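Local coordinates for protein glucose-6-phosphate isomerase (Thermus thermophilus, PDB 1ZZG) that probably catalyses the reversible isomerisation of glucose 6-phosphate to fructose 6-phosphate, a step shared by glycolysis and gluconeogenesis, at residues K406-T409 with R410-L413; G127-A130 with E131-A134; H100-P103 with E104-L107; W260-Q263 with L264-S268. All coordinates share one frame; numbering follows the deposited sequence.

Overall arrangement
The four contacts are all local, each within a helix or where a loop runs into one, and together they show how helix ends and a predicted active site share one dimer interface. Along the chain the order is contact 3, contact 2, contact 4, contact 1. Contacts 3 and 2 begin helices that follow strands 94-98 and 118-124 of the parallel sheet; they touch where Glu131 CA meets Val101 CG1 at 3.8 Å. Contact 4 lies on helix 257-269, which follows strand 244-249 of the mixed sheet along the chain. Contact 1, on C-terminal helix 403-414, has its centre about 13 Å from that of contact 2 and about 25 Å from that of contact 4. Every contact also meets the second subunit.

Contact 1: residues K406-T409 with R410-L413; sequences KVLT and RKRL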
ATOM      1  N   LYS A 406     -11.679 -18.986  -6.741  1.00 26.71           N
ATOM      2  CA  LYS A 406     -13.116 -18.738  -6.782  1.00 27.84           C
ATOM      3  C   LYS A 406     -13.897 -20.035  -6.600  1.00 28.92           C
ATOM      4  O   LYS A 406     -14.898 -20.079  -5.873  1.00 28.73           O
ATOM      5  CB  LYS A 406     -13.494 -18.087  -8.115  1.00 27.90           C
ATOM      6  CG  LYS A 406     -12.859 -16.722  -8.330  1.00 29.09           C
ATOM      7  CD  LYS A 406     -13.155 -16.196  -9.720  1.00 29.30           C
ATOM      8  CE  LYS A 406     -12.467 -14.868  -9.975  1.00 30.51           C
ATOM      9  NZ  LYS A 406     -12.694 -14.429 -11.377  1.00 31.29           N
ATOM     10  N   VAL A 407     -13.433 -21.087  -7.264  1.00 29.52           N
ATOM     11  CA  VAL A 407     -14.073 -22.396  -7.190  1.00 29.63           C
ATOM     12  C   VAL A 407     -14.044 -22.938  -5.763  1.00 29.17           C
ATOM     13  O   VAL A 407     -15.071 -23.358  -5.232  1.00 28.30           O
ATOM     14  CB  VAL A 407     -13.374 -23.407  -8.132  1.00 29.73           C
ATOM     15  CG1 VAL A 407     -13.901 -24.820  -7.873  1.00 31.67           C
ATOM     16  CG2 VAL A 407     -13.620 -23.015  -9.583  1.00 29.84           C
ATOM     17  N   LEU A 408     -12.867 -22.917  -5.146  1.00 29.05           N
ATOM     18  CA  LEU A 408     -12.722 -23.411  -3.783  1.00 30.23           C
ATOM     19  C   LEU A 408     -13.546 -22.576  -2.809  1.00 30.67           C
ATOM     20  O   LEU A 408     -14.071 -23.099  -1.825  1.00 31.22           O
ATOM     21  CB  LEU A 408     -11.247 -23.410  -3.376  1.00 30.66           C
ATOM     22  CG  LEU A 408     -10.370 -24.321  -4.241  1.00 32.08           C
ATOM     23  CD1 LEU A 408      -8.937 -24.267  -3.749  1.00 31.47           C
ATOM     24  CD2 LEU A 408     -10.900 -25.747  -4.190  1.00 32.21           C
ATOM     25  N   THR A 409     -13.671 -21.282  -3.090  1.00 30.76           N
ATOM     26  CA  THR A 409     -14.457 -20.400  -2.235  1.00 30.30           C
ATOM     27  C   THR A 409     -15.921 -20.834  -2.251  1.00 31.97           C
ATOM     28  O   THR A 409     -16.564 -20.920  -1.200  1.00 31.15           O
ATOM     29  CB  THR A 409     -14.371 -18.928  -2.699  1.00 30.00           C
ATOM     30  OG1 THR A 409     -13.052 -18.424  -2.455  1.00 28.72           O
ATOM     31  CG2 THR A 409     -15.376 -18.076  -1.947  1.00 29.40           C
ATOM     32  N   ARG A 410     -16.451 -21.102  -3.439  1.00 32.67           N
ATOM     33  CA  ARG A 410     -17.840 -21.531  -3.545  1.00 34.41           C
ATOM     34  C   ARG A 410     -18.005 -22.891  -2.865  1.00 35.50           C
ATOM     35  O   ARG A 410     -19.018 -23.155  -2.214  1.00 34.03           O
ATOM     36  CB  ARG A 410     -18.276 -21.608  -5.012  1.00 36.25           C
ATOM     37  CG  ARG A 410     -18.399 -20.245  -5.688  1.00 40.66           C
ATOM     38  CD  ARG A 410     -19.238 -20.318  -6.961  1.00 44.68           C
ATOM     39  NE  ARG A 410     -18.558 -21.005  -8.059  1.00 48.20           N
ATOM     40  CZ  ARG A 410     -17.632 -20.448  -8.839  1.00 51.26           C
ATOM     41  NH1 ARG A 410     -17.267 -19.185  -8.649  1.00 51.71           N
ATOM     42  NH2 ARG A 410     -17.077 -21.152  -9.819  1.00 51.88           N
ATOM     43  N   LYS A 411     -16.992 -23.742  -3.003  1.00 35.62           N
ATOM     44  CA  LYS A 411     -17.017 -25.065  -2.393  1.00 39.08           C
ATOM     45  C   LYS A 411     -17.113 -24.912  -0.873  1.00 40.32           C
ATOM     46  O   LYS A 411     -17.955 -25.536  -0.228  1.00 40.30           O
ATOM     47  CB  LYS A 411     -15.747 -25.837  -2.769  1.00 40.55           C
ATOM     48  CG  LYS A 411     -15.687 -27.257  -2.223  1.00 44.80           C
ATOM     49  CD  LYS A 411     -14.405 -27.971  -2.648  1.00 48.48           C
ATOM     50  CE  LYS A 411     -14.407 -29.426  -2.181  1.00 51.23           C
ATOM     51  NZ  LYS A 411     -13.122 -30.126  -2.469  1.00 53.58           N
ATOM     52  N   ARG A 412     -16.253 -24.068  -0.314  1.00 41.11           N
ATOM     53  CA  ARG A 412     -16.230 -23.816   1.124  1.00 43.38           C
ATOM     54  C   ARG A 412     -17.575 -23.283   1.629  1.00 43.78           C
ATOM     55  O   ARG A 412     -18.129 -23.805   2.595  1.00 45.68           O
ATOM     56  CB  ARG A 412     -15.121 -22.815   1.458  1.00 43.87           C
ATOM     57  CG  ARG A 412     -13.706 -23.347   1.269  1.00 46.24           C
ATOM     58  CD  ARG A 412     -13.159 -23.866   2.579  1.00 49.34           C
ATOM     59  NE  ARG A 412     -11.783 -24.339   2.470  1.00 50.86           N
ATOM     60  CZ  ARG A 412     -11.046 -24.714   3.511  1.00 51.71           C
ATOM     61  NH1 ARG A 412     -11.557 -24.664   4.734  1.00 51.96           N
ATOM     62  NH2 ARG A 412      -9.801 -25.137   3.330  1.00 53.20           N
ATOM     63  N   LEU A 413     -18.094 -22.245   0.981  1.00 44.39           N
ATOM     64  CA  LEU A 413     -19.372 -21.658   1.371  1.00 45.89           C
ATOM     65  C   LEU A 413     -20.528 -22.658   1.328  1.00 47.51           C
ATOM     66  O   LEU A 413     -21.408 -22.629   2.184  1.00 47.90           O
ATOM     67  CB  LEU A 413     -19.724 -20.470   0.464  1.00 45.08           C
ATOM     68  CG  LEU A 413     -19.061 -19.106   0.664  1.00 44.99           C
ATOM     69  CD1 LEU A 413     -19.564 -18.156  -0.411  1.00 44.86           C
ATOM     70  CD2 LEU A 413     -19.389 -18.558   2.045  1.00 44.34           C
TER
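Lys406 and Arg410 stand one turn apart on the C-terminal helix 403-414, which carries the predicted active-site residue Lys406 and shows how a regular backbone can present very different side chains. Four successive helical bonds hold the turn, from Arg410 N to Lys406 O at 3.1 Å through to Leu413 N to Thr409 O, the straightest of them, at 3.0 Å with an angle of 174° at the hydrogen. The long chain of Arg410 turns back along the helix by its bend at chi3 (-72°), so that one face of the guanidinium lies over Lys406 O and the CA of Val407. Its two terminal nitrogens meet aliphatic carbon: NH1 is 4.0 Å from Lys406 CB, and NH2 lies 3.9 Å from Val407 CG2. Lys406 itself runs out extended, away from this turn, and its side chain comes within about 8 Å of that of Glu267. Further on, Arg412, with CG beside its own backbone N (chi1 -69°), lays that CG against Leu408 O at 3.1 Å, while Leu413 CG packs on Thr409 O at 3.6 Å. Thr409 OG1 is hydrogen-bonded to Gly405 O, just upstream. Leu408 and Thr409 pack on Ala349 of the second subunit and Arg412 on its Ala345, both on that subunit's helix 339-356, whereas Leu413 meets Leu334 in the loop preceding it.

Contact 2: residues G127-A130 with E131-A134; sequences GSTA and ETLA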
ATOM      1  N   GLY A 127     -19.736  -8.709 -13.812  1.00 27.05           N
ATOM      2  CA  GLY A 127     -20.963  -8.469 -13.082  1.00 27.65           C
ATOM      3  C   GLY A 127     -21.251  -9.551 -12.054  1.00 29.11           C
ATOM      4  O   GLY A 127     -22.251  -9.483 -11.341  1.00 30.45           O
ATOM      5  N   SER A 128     -20.374 -10.545 -11.958  1.00 27.69           N
ATOM      6  CA  SER A 128     -20.589 -11.629 -11.010  1.00 29.58           C
ATOM      7  C   SER A 128     -19.496 -11.796  -9.954  1.00 28.60           C
ATOM      8  O   SER A 128     -19.482 -12.789  -9.234  1.00 28.64           O
ATOM      9  CB  SER A 128     -20.766 -12.951 -11.766  1.00 30.24           C
ATOM     10  OG  SER A 128     -19.555 -13.350 -12.388  1.00 32.58           O
ATOM     11  N   THR A 129     -18.582 -10.838  -9.853  1.00 26.33           N
ATOM     12  CA  THR A 129     -17.508 -10.940  -8.866  1.00 27.05           C
ATOM     13  C   THR A 129     -18.101 -11.105  -7.469  1.00 25.92           C
ATOM     14  O   THR A 129     -18.861 -10.262  -7.007  1.00 27.33           O
ATOM     15  CB  THR A 129     -16.606  -9.701  -8.916  1.00 28.76           C
ATOM     16  OG1 THR A 129     -15.997  -9.625 -10.209  1.00 29.35           O
ATOM     17  CG2 THR A 129     -15.516  -9.783  -7.851  1.00 27.94           C
ATOM     18  N   ALA A 130     -17.741 -12.199  -6.806  1.00 26.72           N
ATOM     19  CA  ALA A 130     -18.270 -12.523  -5.482  1.00 26.26           C
ATOM     20  C   ALA A 130     -18.285 -11.388  -4.457  1.00 26.10           C
ATOM     21  O   ALA A 130     -19.337 -11.056  -3.906  1.00 26.17           O
ATOM     22  CB  ALA A 130     -17.520 -13.728  -4.912  1.00 26.43           C
ATOM     23  N   GLU A 131     -17.125 -10.795  -4.204  1.00 24.97           N
ATOM     24  CA  GLU A 131     -17.014  -9.721  -3.217  1.00 24.31           C
ATOM     25  C   GLU A 131     -17.960  -8.554  -3.470  1.00 24.64           C
ATOM     26  O   GLU A 131     -18.553  -8.004  -2.537  1.00 24.07           O
ATOM     27  CB  GLU A 131     -15.564  -9.204  -3.150  1.00 23.93           C
ATOM     28  CG  GLU A 131     -14.553 -10.261  -2.716  1.00 22.56           C
ATOM     29  CD  GLU A 131     -13.911 -10.983  -3.885  1.00 25.73           C
ATOM     30  OE1 GLU A 131     -14.566 -11.132  -4.940  1.00 24.25           O
ATOM     31  OE2 GLU A 131     -12.748 -11.415  -3.740  1.00 24.50           O
ATOM     32  N   THR A 132     -18.098  -8.189  -4.739  1.00 23.99           N
ATOM     33  CA  THR A 132     -18.946  -7.079  -5.147  1.00 24.22           C
ATOM     34  C   THR A 132     -20.439  -7.394  -5.016  1.00 25.10           C
ATOM     35  O   THR A 132     -21.240  -6.523  -4.657  1.00 23.32           O
ATOM     36  CB  THR A 132     -18.604  -6.680  -6.599  1.00 25.77           C
ATOM     37  OG1 THR A 132     -17.206  -6.369  -6.673  1.00 25.41           O
ATOM     38  CG2 THR A 132     -19.410  -5.475  -7.048  1.00 23.15           C
ATOM     39  N   LEU A 133     -20.819  -8.632  -5.314  1.00 25.54           N
ATOM     40  CA  LEU A 133     -22.219  -9.021  -5.195  1.00 26.53           C
ATOM     41  C   LEU A 133     -22.607  -9.025  -3.720  1.00 25.29           C
ATOM     42  O   LEU A 133     -23.705  -8.611  -3.358  1.00 24.43           O
ATOM     43  CB  LEU A 133     -22.449 -10.409  -5.799  1.00 26.53           C
ATOM     44  CG  LEU A 133     -22.375 -10.514  -7.325  1.00 28.02           C
ATOM     45  CD1 LEU A 133     -22.598 -11.960  -7.741  1.00 29.07           C
ATOM     46  CD2 LEU A 133     -23.414  -9.601  -7.966  1.00 28.49           C
ATOM     47  N   ALA A 134     -21.691  -9.477  -2.871  1.00 25.04           N
ATOM     48  CA  ALA A 134     -21.942  -9.521  -1.435  1.00 26.27           C
ATOM     49  C   ALA A 134     -22.090  -8.106  -0.882  1.00 27.21           C
ATOM     50  O   ALA A 134     -23.025  -7.812  -0.126  1.00 29.15           O
ATOM     51  CB  ALA A 134     -20.801 -10.242  -0.735  1.00 24.77           C
TER
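With OG1 set beside its own backbone N (chi1 -62°), Thr129 turns its methyl CG2 to Glu131, whose chain doubles back through a bend at chi2 (93°) to bring OE1 within 3.3 Å of that methyl. The same CG2 lies 4.0 Å from Thr132 OG1, so one methyl meets two polar side chains of the first helical turn. The other carboxylate oxygen, OE2, is hydrogen-bonded to His293 of the second subunit, a bond consistent with the bent course of the chain. Thr129 occupies the N-cap of helix 130-147 but makes no capping bond with its side chain; its OG1 instead has a weak hydrogen bond to Ser124 OG. The connection is the loop that leads from strand 118-124 of the parallel sheet to the helix, in an SIS-type domain, where in relatives the corresponding serine- and threonine-rich loop forms part of the sugar-phosphate pocket. The helix starts with Leu133 N bound to Thr129 O at 3.1 Å and Ala134 N to Ala130 O at 3.0 Å. Leu133 reaches back over the loop: CD1 rests 3.6 Å from Ser128 O, and CD2 lies 3.6 Å from Gly127 O, a buried carbonyl that has no polar partner in the model. Gly127 has a positive phi of 81°, a conformation readily taken by glycine.

Contact 3: residues H100-P103 with E104-L107; sequences HVEP and EPIL
Glu102 OE2 is gripped by a bridging water that also joins it to Glu104: the water donates to OE2 at 3.1 Å and, more weakly, to Glu104 OE1 at 2.8 Å. Ser251 OG of the second subunit is a further partner of OE2, while OE1 of the same carboxylate receives the backbone amides of Glu252 and Arg253 of that subunit. Glu104 OE2 is held likewise by the amides of Leu317 and Glu318 there. Such pairing would offset the closeness of two like charges, Glu102 OE2 and Glu104 OE1 being only 4.2 Å apart with their carboxylate planes almost perpendicular (83°). Glu104, bent at chi2, folds back so that OE1 sits 3.4 Å from Glu102 CG, and its carboxylate also lies beside the ring of Pro103. Earlier in the loop, His100 takes the crowded position with CG between its backbone N and carbonyl carbon (chi1 68°). This puts ND1 where Glu102 N can reach it in the ring plane, at 3.1 Å, and leaves CE1 packed obliquely on Ile106 CG1 at 3.7 Å and on Pro105 CB at 3.8 Å. Leu107 N closes the first turn on Pro103 O at 2.9 Å. With Glu102 at the N-cap, Pro103 and Pro105 fill the first and third places of helix 103-112, where prolines fit well because no amide hydrogen is required. The whole is a helix start following an edge strand, 94-98, of the parallel sheet in an SIS-type domain.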
ATOM      1  N   HIS A 100     -13.398  -5.191  -0.331  1.00 23.97           N
ATOM      2  CA  HIS A 100     -13.160  -6.223   0.669  1.00 24.89           C
ATOM      3  C   HIS A 100     -14.523  -6.641   1.216  1.00 25.00           C
ATOM      4  O   HIS A 100     -15.549  -6.040   0.878  1.00 25.65           O
ATOM      5  CB  HIS A 100     -12.323  -5.633   1.797  1.00 23.28           C
ATOM      6  CG  HIS A 100     -13.059  -4.600   2.588  1.00 24.82           C
ATOM      7  ND1 HIS A 100     -13.919  -4.927   3.614  1.00 24.15           N
ATOM      8  CD2 HIS A 100     -13.132  -3.256   2.449  1.00 23.68           C
ATOM      9  CE1 HIS A 100     -14.490  -3.828   4.072  1.00 25.74           C
ATOM     10  NE2 HIS A 100     -14.030  -2.800   3.381  1.00 25.25           N
ATOM     11  N   VAL A 101     -14.537  -7.661   2.065  1.00 25.59           N
ATOM     12  CA  VAL A 101     -15.789  -8.131   2.642  1.00 26.27           C
ATOM     13  C   VAL A 101     -15.727  -8.297   4.161  1.00 27.07           C
ATOM     14  O   VAL A 101     -16.520  -9.038   4.736  1.00 26.72           O
ATOM     15  CB  VAL A 101     -16.224  -9.467   1.996  1.00 26.44           C
ATOM     16  CG1 VAL A 101     -16.603  -9.236   0.535  1.00 26.21           C
ATOM     17  CG2 VAL A 101     -15.091 -10.477   2.081  1.00 27.59           C
ATOM     18  N   GLU A 102     -14.784  -7.611   4.808  1.00 24.71           N
ATOM     19  CA  GLU A 102     -14.663  -7.689   6.263  1.00 25.69           C
ATOM     20  C   GLU A 102     -15.859  -6.909   6.812  1.00 24.89           C
ATOM     21  O   GLU A 102     -16.056  -5.741   6.474  1.00 24.79           O
ATOM     22  CB  GLU A 102     -13.336  -7.079   6.728  1.00 26.57           C
ATOM     23  CG  GLU A 102     -13.073  -7.226   8.222  1.00 26.40           C
ATOM     24  CD  GLU A 102     -11.678  -6.776   8.617  1.00 27.83           C
ATOM     25  OE1 GLU A 102     -11.264  -5.677   8.192  1.00 27.66           O
ATOM     26  OE2 GLU A 102     -11.000  -7.520   9.359  1.00 27.83           O
ATOM     27  N   PRO A 103     -16.671  -7.549   7.672  1.00 26.20           N
ATOM     28  CA  PRO A 103     -17.869  -6.940   8.267  1.00 25.73           C
ATOM     29  C   PRO A 103     -17.814  -5.612   9.016  1.00 25.78           C
ATOM     30  O   PRO A 103     -18.635  -4.726   8.756  1.00 24.70           O
ATOM     31  CB  PRO A 103     -18.437  -8.069   9.138  1.00 26.16           C
ATOM     32  CG  PRO A 103     -17.220  -8.876   9.500  1.00 26.18           C
ATOM     33  CD  PRO A 103     -16.450  -8.905   8.207  1.00 25.81           C
ATOM     34  N   GLU A 104     -16.864  -5.458   9.933  1.00 26.52           N
ATOM     35  CA  GLU A 104     -16.806  -4.233  10.726  1.00 27.36           C
ATOM     36  C   GLU A 104     -16.687  -2.915   9.951  1.00 27.09           C
ATOM     37  O   GLU A 104     -17.450  -1.979  10.203  1.00 28.02           O
ATOM     38  CB  GLU A 104     -15.696  -4.337  11.775  1.00 28.54           C
ATOM     39  CG  GLU A 104     -15.866  -5.492  12.774  1.00 31.43           C
ATOM     40  CD  GLU A 104     -15.480  -6.856  12.201  1.00 32.27           C
ATOM     41  OE1 GLU A 104     -14.796  -6.897  11.159  1.00 31.12           O
ATOM     42  OE2 GLU A 104     -15.847  -7.888  12.809  1.00 31.67           O
ATOM     43  N   PRO A 105     -15.734  -2.816   9.005  1.00 27.20           N
ATOM     44  CA  PRO A 105     -15.589  -1.569   8.238  1.00 25.84           C
ATOM     45  C   PRO A 105     -16.873  -1.208   7.473  1.00 26.23           C
ATOM     46  O   PRO A 105     -17.246  -0.043   7.363  1.00 28.27           O
ATOM     47  CB  PRO A 105     -14.426  -1.874   7.296  1.00 25.97           C
ATOM     48  CG  PRO A 105     -13.609  -2.874   8.079  1.00 24.83           C
ATOM     49  CD  PRO A 105     -14.667  -3.774   8.658  1.00 26.62           C
ATOM     50  N   ILE A 106     -17.546  -2.222   6.952  1.00 25.90           N
ATOM     51  CA  ILE A 106     -18.777  -2.008   6.209  1.00 27.11           C
ATOM     52  C   ILE A 106     -19.895  -1.565   7.156  1.00 26.94           C
ATOM     53  O   ILE A 106     -20.665  -0.664   6.841  1.00 26.67           O
ATOM     54  CB  ILE A 106     -19.156  -3.295   5.457  1.00 27.01           C
ATOM     55  CG1 ILE A 106     -18.121  -3.527   4.344  1.00 26.28           C
ATOM     56  CG2 ILE A 106     -20.571  -3.197   4.892  1.00 27.48           C
ATOM     57  CD1 ILE A 106     -18.213  -4.860   3.651  1.00 24.31           C
ATOM     58  N   LEU A 107     -19.944  -2.186   8.328  1.00 28.34           N
ATOM     59  CA  LEU A 107     -20.943  -1.866   9.340  1.00 30.01           C
ATOM     60  C   LEU A 107     -20.748  -0.417   9.798  1.00 30.44           C
ATOM     61  O   LEU A 107     -21.710   0.294  10.084  1.00 28.70           O
ATOM     62  CB  LEU A 107     -20.778  -2.830  10.513  1.00 33.39           C
ATOM     63  CG  LEU A 107     -21.999  -3.470  11.177  1.00 36.50           C
ATOM     64  CD1 LEU A 107     -23.031  -3.903  10.149  1.00 37.13           C
ATOM     65  CD2 LEU A 107     -21.511  -4.665  11.983  1.00 37.03           C
TER
HETATM   66  O   HOH W   1     -12.375  -7.923  12.127  1.00 31.37           O

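Contact 4: residues W260-Q263 with L264-S268; sequences WFVQ and LHDES
Phe261 and His265, one turn apart, supply the aromatic part of the contact. His265 CB sits over one face of the Phe261 ring, 4.0 Å from its centroid and 24° off the normal, a CH-pi contact; the two rings are nearly parallel but slid so far apart that they barely overlap. Beyond them, Phe261 stacks on Phe247, and His265 NE2 is bound to Thr281. Apolar packing comes from Leu264, whose CD2 meets Trp260 CH2 at 3.8 Å and lies obliquely to the Phe261 ring. Backbone bonds run through the helix, the shortest from His265 N to Phe261 O at 2.7 Å. Among polar side chains, Ser268 OG donates to Leu264 O, at 2.7 Å. Gln263 runs out extended with CG opposite its backbone N (chi1 165°), alongside Glu267, and its NE2 gives a hydrogen bond of 3.0 Å to Glu267 OE2. The donor comes from above the carboxylate plane, 39° out of it. That oxygen is held a second time by a salt bridge to Arg187, so two partners hold OE2. The pair lies on helix 257-269, beside His293 and Ala294 of the second subunit, and Glu267 is the predicted proton donor of this phosphoglucose isomerase active site.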
ATOM      1  N   TRP A 260      -2.023   0.113  -8.415  1.00 20.15           N
ATOM      2  CA  TRP A 260      -2.643  -0.064  -9.727  1.00 20.43           C
ATOM      3  C   TRP A 260      -1.641  -0.711 -10.685  1.00 19.73           C
ATOM      4  O   TRP A 260      -1.989  -1.623 -11.446  1.00 19.39           O
ATOM      5  CB  TRP A 260      -3.086   1.289 -10.290  1.00 20.68           C
ATOM      6  CG  TRP A 260      -3.545   1.229 -11.716  1.00 20.49           C
ATOM      7  CD1 TRP A 260      -4.771   0.832 -12.177  1.00 21.77           C
ATOM      8  CD2 TRP A 260      -2.761   1.539 -12.873  1.00 21.47           C
ATOM      9  NE1 TRP A 260      -4.799   0.875 -13.555  1.00 21.83           N
ATOM     10  CE2 TRP A 260      -3.578   1.306 -14.007  1.00 22.98           C
ATOM     11  CE3 TRP A 260      -1.448   1.995 -13.064  1.00 20.94           C
ATOM     12  CZ2 TRP A 260      -3.121   1.511 -15.315  1.00 22.62           C
ATOM     13  CZ3 TRP A 260      -0.991   2.201 -14.370  1.00 21.83           C
ATOM     14  CH2 TRP A 260      -1.829   1.957 -15.477  1.00 20.76           C
ATOM     15  N   PHE A 261      -0.396  -0.243 -10.649  1.00 18.29           N
ATOM     16  CA  PHE A 261       0.629  -0.796 -11.532  1.00 19.60           C
ATOM     17  C   PHE A 261       0.953  -2.244 -11.188  1.00 19.87           C
ATOM     18  O   PHE A 261       1.190  -3.073 -12.077  1.00 20.37           O
ATOM     19  CB  PHE A 261       1.920   0.021 -11.468  1.00 20.40           C
ATOM     20  CG  PHE A 261       3.034  -0.579 -12.283  1.00 22.12           C
ATOM     21  CD1 PHE A 261       2.974  -0.574 -13.678  1.00 21.50           C
ATOM     22  CD2 PHE A 261       4.096  -1.229 -11.662  1.00 21.40           C
ATOM     23  CE1 PHE A 261       3.952  -1.215 -14.440  1.00 24.03           C
ATOM     24  CE2 PHE A 261       5.077  -1.874 -12.412  1.00 24.80           C
ATOM     25  CZ  PHE A 261       5.004  -1.867 -13.806  1.00 23.65           C
ATOM     26  N   VAL A 262       0.980  -2.550  -9.894  1.00 20.92           N
ATOM     27  CA  VAL A 262       1.267  -3.909  -9.459  1.00 21.95           C
ATOM     28  C   VAL A 262       0.260  -4.899 -10.058  1.00 21.91           C
ATOM     29  O   VAL A 262       0.655  -5.962 -10.536  1.00 21.05           O
ATOM     30  CB  VAL A 262       1.287  -4.002  -7.913  1.00 20.75           C
ATOM     31  CG1 VAL A 262       1.404  -5.454  -7.475  1.00 22.40           C
ATOM     32  CG2 VAL A 262       2.477  -3.218  -7.372  1.00 19.51           C
ATOM     33  N   GLN A 263      -1.031  -4.562 -10.045  1.00 22.86           N
ATOM     34  CA  GLN A 263      -2.013  -5.460 -10.648  1.00 22.75           C
ATOM     35  C   GLN A 263      -1.791  -5.517 -12.155  1.00 22.43           C
ATOM     36  O   GLN A 263      -1.834  -6.587 -12.759  1.00 22.74           O
ATOM     37  CB  GLN A 263      -3.461  -5.010 -10.410  1.00 25.00           C
ATOM     38  CG  GLN A 263      -4.419  -5.756 -11.347  1.00 25.99           C
ATOM     39  CD  GLN A 263      -5.887  -5.457 -11.124  1.00 31.52           C
ATOM     40  OE1 GLN A 263      -6.262  -4.337 -10.800  1.00 34.62           O
ATOM     41  NE2 GLN A 263      -6.732  -6.463 -11.331  1.00 31.61           N
ATOM     42  N   LEU A 264      -1.587  -4.355 -12.766  1.00 22.78           N
ATOM     43  CA  LEU A 264      -1.369  -4.299 -14.207  1.00 21.83           C
ATOM     44  C   LEU A 264      -0.199  -5.194 -14.613  1.00 22.32           C
ATOM     45  O   LEU A 264      -0.315  -6.021 -15.516  1.00 21.89           O
ATOM     46  CB  LEU A 264      -1.072  -2.866 -14.650  1.00 22.57           C
ATOM     47  CG  LEU A 264      -0.688  -2.741 -16.132  1.00 23.57           C
ATOM     48  CD1 LEU A 264      -1.889  -3.109 -17.002  1.00 22.44           C
ATOM     49  CD2 LEU A 264      -0.214  -1.331 -16.441  1.00 21.49           C
ATOM     50  N   HIS A 265       0.930  -5.017 -13.935  1.00 23.22           N
ATOM     51  CA  HIS A 265       2.134  -5.782 -14.241  1.00 22.16           C
ATOM     52  C   HIS A 265       2.036  -7.273 -13.902  1.00 22.02           C
ATOM     53  O   HIS A 265       2.218  -8.132 -14.771  1.00 21.61           O
ATOM     54  CB  HIS A 265       3.328  -5.171 -13.504  1.00 21.91           C
ATOM     55  CG  HIS A 265       4.629  -5.845 -13.804  1.00 23.75           C
ATOM     56  ND1 HIS A 265       5.348  -5.597 -14.954  1.00 24.38           N
ATOM     57  CD2 HIS A 265       5.327  -6.779 -13.116  1.00 22.52           C
ATOM     58  CE1 HIS A 265       6.437  -6.348 -14.959  1.00 24.83           C
ATOM     59  NE2 HIS A 265       6.448  -7.075 -13.854  1.00 22.82           N
ATOM     60  N   ASP A 266       1.755  -7.564 -12.636  1.00 21.51           N
ATOM     61  CA  ASP A 266       1.640  -8.934 -12.129  1.00 22.85           C
ATOM     62  C   ASP A 266       0.606  -9.807 -12.840  1.00 22.51           C
ATOM     63  O   ASP A 266       0.925 -10.881 -13.330  1.00 22.94           O
ATOM     64  CB  ASP A 266       1.286  -8.909 -10.637  1.00 21.46           C
ATOM     65  CG  ASP A 266       2.476  -8.601  -9.746  1.00 23.31           C
ATOM     66  OD1 ASP A 266       3.510  -8.112 -10.248  1.00 22.67           O
ATOM     67  OD2 ASP A 266       2.359  -8.844  -8.522  1.00 25.23           O
ATOM     68  N   GLU A 267      -0.641  -9.349 -12.870  1.00 22.35           N
ATOM     69  CA  GLU A 267      -1.712 -10.117 -13.488  1.00 22.98           C
ATOM     70  C   GLU A 267      -1.553 -10.298 -14.993  1.00 23.96           C
ATOM     71  O   GLU A 267      -1.969 -11.316 -15.545  1.00 22.84           O
ATOM     72  CB  GLU A 267      -3.062  -9.466 -13.175  1.00 26.28           C
ATOM     73  CG  GLU A 267      -4.168 -10.469 -12.938  1.00 29.68           C
ATOM     74  CD  GLU A 267      -5.406  -9.850 -12.315  1.00 30.70           C
ATOM     75  OE1 GLU A 267      -5.843 -10.349 -11.257  1.00 30.65           O
ATOM     76  OE2 GLU A 267      -5.943  -8.874 -12.881  1.00 26.86           O
ATOM     77  N   SER A 268      -0.947  -9.319 -15.658  1.00 23.24           N
ATOM     78  CA  SER A 268      -0.759  -9.397 -17.103  1.00 24.21           C
ATOM     79  C   SER A 268       0.398 -10.303 -17.529  1.00 24.42           C
ATOM     80  O   SER A 268       0.244 -11.138 -18.424  1.00 24.15           O
ATOM     81  CB  SER A 268      -0.518  -8.002 -17.695  1.00 23.20           C
ATOM     82  OG  SER A 268      -1.640  -7.152 -17.532  1.00 25.09           O
TER